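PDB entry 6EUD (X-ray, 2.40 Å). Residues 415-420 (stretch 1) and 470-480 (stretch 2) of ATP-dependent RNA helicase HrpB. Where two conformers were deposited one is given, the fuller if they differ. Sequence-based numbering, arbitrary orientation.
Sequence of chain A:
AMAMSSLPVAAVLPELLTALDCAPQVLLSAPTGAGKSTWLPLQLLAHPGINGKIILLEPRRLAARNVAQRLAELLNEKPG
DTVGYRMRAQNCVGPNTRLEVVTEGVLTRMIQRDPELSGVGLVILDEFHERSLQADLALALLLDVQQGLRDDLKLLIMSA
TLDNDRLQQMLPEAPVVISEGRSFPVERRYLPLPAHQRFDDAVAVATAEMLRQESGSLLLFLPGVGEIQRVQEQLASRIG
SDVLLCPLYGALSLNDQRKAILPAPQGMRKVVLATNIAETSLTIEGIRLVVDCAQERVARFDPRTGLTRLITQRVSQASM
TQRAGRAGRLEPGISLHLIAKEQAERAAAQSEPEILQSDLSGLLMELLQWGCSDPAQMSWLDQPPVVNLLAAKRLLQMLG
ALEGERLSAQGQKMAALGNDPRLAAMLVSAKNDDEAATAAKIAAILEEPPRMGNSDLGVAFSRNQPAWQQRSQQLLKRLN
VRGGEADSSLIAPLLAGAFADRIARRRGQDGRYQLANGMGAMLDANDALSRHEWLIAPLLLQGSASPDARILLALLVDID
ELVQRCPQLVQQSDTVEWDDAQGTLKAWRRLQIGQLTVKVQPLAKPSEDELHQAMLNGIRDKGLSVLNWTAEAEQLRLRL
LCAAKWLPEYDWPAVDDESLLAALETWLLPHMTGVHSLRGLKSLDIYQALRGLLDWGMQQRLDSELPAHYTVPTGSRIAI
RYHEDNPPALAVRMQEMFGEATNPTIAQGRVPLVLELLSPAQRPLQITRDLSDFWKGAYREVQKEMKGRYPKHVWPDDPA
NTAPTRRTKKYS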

# COMPACT_ATOMS: atom_id res chain seq x y z
N ALA A 415 -6.93 -16.94 -11.48
CA ALA A 415 -6.35 -16.00 -12.43
C ALA A 415 -7.10 -16.03 -13.75
O ALA A 415 -7.24 -15.00 -14.41
N ALA A 416 -7.57 -17.20 -14.15
CA ALA A 416 -8.34 -17.31 -15.38
C ALA A 416 -9.63 -16.49 -15.31
O ALA A 416 -10.00 -15.83 -16.27
N LEU A 417 -10.31 -16.51 -14.16
CA LEU A 417 -11.56 -15.76 -13.99
C LEU A 417 -11.35 -14.26 -14.17
O LEU A 417 -12.23 -13.56 -14.66
N GLY A 418 -10.18 -13.77 -13.75
CA GLY A 418 -9.81 -12.38 -13.97
C GLY A 418 -10.47 -11.45 -12.98
O GLY A 418 -10.36 -10.25 -13.05
N ASN A 419 -11.16 -12.06 -12.04
CA ASN A 419 -12.00 -11.41 -11.06
C ASN A 419 -11.20 -10.77 -9.93
O ASN A 419 -9.99 -11.01 -9.82
N ASP A 420 -11.87 -10.03 -9.04
CA ASP A 420 -11.23 -9.72 -7.77
C ASP A 420 -10.85 -11.04 -7.11
O ASP A 420 -11.70 -11.93 -7.01
N GLN A 470 -26.96 -11.25 -15.14
CA GLN A 470 -26.10 -11.21 -16.31
C GLN A 470 -24.65 -11.47 -15.93
O GLN A 470 -23.96 -12.28 -16.56
N ARG A 471 -24.20 -10.80 -14.87
CA ARG A 471 -22.83 -10.95 -14.43
C ARG A 471 -22.56 -12.38 -13.96
O ARG A 471 -21.50 -12.94 -14.25
N SER A 472 -23.53 -12.96 -13.25
CA SER A 472 -23.43 -14.34 -12.78
C SER A 472 -23.19 -15.32 -13.92
O SER A 472 -22.30 -16.17 -13.83
N GLN A 473 -24.01 -15.20 -14.97
CA GLN A 473 -23.90 -16.04 -16.15
C GLN A 473 -22.51 -15.90 -16.79
O GLN A 473 -21.91 -16.91 -17.18
N GLN A 474 -22.00 -14.66 -16.86
CA GLN A 474 -20.66 -14.39 -17.40
C GLN A 474 -19.55 -15.06 -16.56
O GLN A 474 -18.61 -15.68 -17.10
N LEU A 475 -19.67 -14.97 -15.25
CA LEU A 475 -18.69 -15.59 -14.37
C LEU A 475 -18.73 -17.12 -14.46
O LEU A 475 -17.70 -17.78 -14.50
N LEU A 476 -19.93 -17.69 -14.55
CA LEU A 476 -20.06 -19.14 -14.68
C LEU A 476 -19.48 -19.62 -16.00
O LEU A 476 -18.93 -20.74 -16.07
N LYS A 477 -19.58 -18.79 -17.03
CA LYS A 477 -19.01 -19.16 -18.32
C LYS A 477 -17.49 -19.26 -18.18
O LYS A 477 -16.88 -20.27 -18.54
N ARG A 478 -16.88 -18.22 -17.62
CA ARG A 478 -15.45 -18.23 -17.38
C ARG A 478 -15.06 -19.41 -16.48
O ARG A 478 -14.03 -20.05 -16.70
N LEU A 479 -15.89 -19.70 -15.49
CA LEU A 479 -15.62 -20.81 -14.59
C LEU A 479 -15.86 -22.19 -15.26
O LEU A 479 -15.44 -23.23 -14.73
N ASN A 480 -16.51 -22.17 -16.43
CA ASN A 480 -16.87 -23.38 -17.20
C ASN A 480 -17.87 -24.26 -16.47
O ASN A 480 -17.73 -25.49 -16.40

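The two stretches meet where one helix ends, at Leu 417, against the last turns of a second helix, and together they bury 328 Å² counted over both sides. Their backbones come closest at Leu 417 and Arg 478, whose CA atoms lie 5.7 Å apart.

Ala 415 is out of reach of stretch 2. Ala 416 takes part mainly through its backbone: its CB points sideways, but its carbonyl, in the last turn of the helix, accepts a hydrogen bond from Arg 478. The distance from Arg 478 NH2 to Ala 416 O is 3.1 Å with an N-H...O angle of 165°, and the oxygen lies at the edge of the guanidinium, near its plane, where the N-H bonds point.

Leu 417 makes the largest contribution, with 101 Å² covered. Its CA-to-CB bond runs sideways, yet the m, t rotamer (chi1 -64°, chi2 -173°) brings CD2 against the helix of stretch 2. There Leu 417 CD2 lies 3.6 Å from Leu 479 N, 3.8 Å from Arg 478 CB and 3.9 Å from Leu 479 CD1. The last of these is an apolar contact between two leucines, with Leu 479 in a t, p rotamer. The carbonyl of Leu 417 also faces the arginine, with Leu 417 O at 2.8 Å from Arg 478 NE. Arg 478 can reach both carbonyls because its CB points toward stretch 1 and its chain, m and t at chi1 and chi2, bends at chi3 (73°, p). It was deposited in two conformers, and this description concerns the one given.

Gly 418 leaves helical geometry with phi 79°, a value that by itself favours glycine. An ideal CB here would point toward stretch 2 and lie 3.4 Å from Arg 478 NH2, a touch rather than a clash, so the positive phi is the stronger reason for glycine.

Asn 419 points its CB sideways, but the end of its side chain comes nearer, with chi1 off the wells at -135°. Its amide approaches Arg 471 and the CD2 methyl of Leu 475, although the amide is probably turned over in the model, so its individual atoms carry little weight. Arg 471 gets there through an extended chain with one bend, at chi2 (58°, p), and is steadied within its own helix: Arg 471 NH1 donates to Gln 474 OE1 at 2.7 Å and 148°. Leu 475, buried and m, t, likewise starts sideways and ends closer.

Asp 420 lies beyond the contact; its side chain instead caps a backbone N just past the stretch.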

# COMPACT_ATOMS: atom_id res chain seq x y z
CB ALA A 415 -4.88 -16.30 -12.64
CB ALA A 416 -8.65 -18.78 -15.68
CB LEU A 417 -12.19 -16.02 -12.63
CG LEU A 417 -12.66 -17.42 -12.29
CD1 LEU A 417 -13.39 -17.37 -10.98
CD2 LEU A 417 -13.55 -17.99 -13.38
CB ASN A 419 -12.96 -12.46 -10.48
CG ASN A 419 -14.33 -11.96 -10.39
OD1 ASN A 419 -14.70 -11.06 -11.13
ND2 ASN A 419 -15.10 -12.49 -9.45
CB ASP A 420 -12.12 -8.92 -6.83
CG ASP A 420 -11.58 -8.93 -5.40
OD1 ASP A 420 -10.72 -8.08 -5.06
OD2 ASP A 420 -11.98 -9.80 -4.62
CB GLN A 470 -26.22 -9.86 -17.02
CG GLN A 470 -25.43 -9.80 -18.30
CD GLN A 470 -25.56 -8.46 -19.00
OE1 GLN A 470 -25.21 -7.41 -18.45
NE2 GLN A 470 -26.08 -8.49 -20.22
CB ARG A 471 -22.52 -9.96 -13.33
CG ARG A 471 -21.14 -10.09 -12.77
CD ARG A 471 -20.07 -9.91 -13.84
NE ARG A 471 -18.77 -9.76 -13.20
CZ ARG A 471 -17.60 -9.87 -13.82
NH1 ARG A 471 -17.55 -10.18 -15.11
NH2 ARG A 471 -16.47 -9.71 -13.14
CB SER A 472 -24.68 -14.75 -12.01
OG SER A 472 -24.83 -13.96 -10.85
CB GLN A 473 -24.99 -15.69 -17.18
CG GLN A 473 -26.41 -15.98 -16.72
CD GLN A 473 -27.45 -15.57 -17.75
OE1 GLN A 473 -27.20 -14.70 -18.59
NE2 GLN A 473 -28.61 -16.22 -17.71
CB GLN A 474 -20.41 -12.88 -17.49
CG GLN A 474 -19.08 -12.51 -18.14
CD GLN A 474 -18.76 -11.02 -18.06
OE1 GLN A 474 -19.26 -10.31 -17.19
NE2 GLN A 474 -17.93 -10.55 -18.98
CB LEU A 475 -18.92 -15.12 -12.94
CG LEU A 475 -18.46 -13.69 -12.63
CD1 LEU A 475 -18.78 -13.35 -11.18
CD2 LEU A 475 -16.97 -13.49 -12.89
CB LEU A 476 -21.52 -19.56 -14.54
CG LEU A 476 -22.03 -19.44 -13.10
CD1 LEU A 476 -23.54 -19.63 -13.00
CD2 LEU A 476 -21.27 -20.40 -12.17
CB LYS A 477 -19.39 -18.15 -19.39
CG LYS A 477 -19.12 -18.60 -20.80
CD LYS A 477 -19.93 -17.79 -21.79
CE LYS A 477 -19.74 -18.28 -23.21
NZ LYS A 477 -18.33 -18.11 -23.64
CB ARG A 478 -15.00 -16.90 -16.76
CG ARG A 478 -15.27 -15.69 -17.65
CD ARG A 478 -14.67 -14.41 -17.08
NE ARG A 478 -13.22 -14.38 -17.20
CZ ARG A 478 -12.56 -13.65 -18.10
NH1 ARG A 478 -13.22 -12.90 -18.96
NH2 ARG A 478 -11.23 -13.67 -18.13
CB LEU A 479 -16.48 -20.66 -13.35
CG LEU A 479 -16.17 -21.57 -12.18
CD1 LEU A 479 -14.84 -21.21 -11.56
CD2 LEU A 479 -17.31 -21.49 -11.18
CB ASN A 480 -15.64 -24.21 -17.56
CG ASN A 480 -15.83 -24.95 -18.85
OD1 ASN A 480 -16.44 -24.42 -19.78
ND2 ASN A 480 -15.31 -26.17 -18.93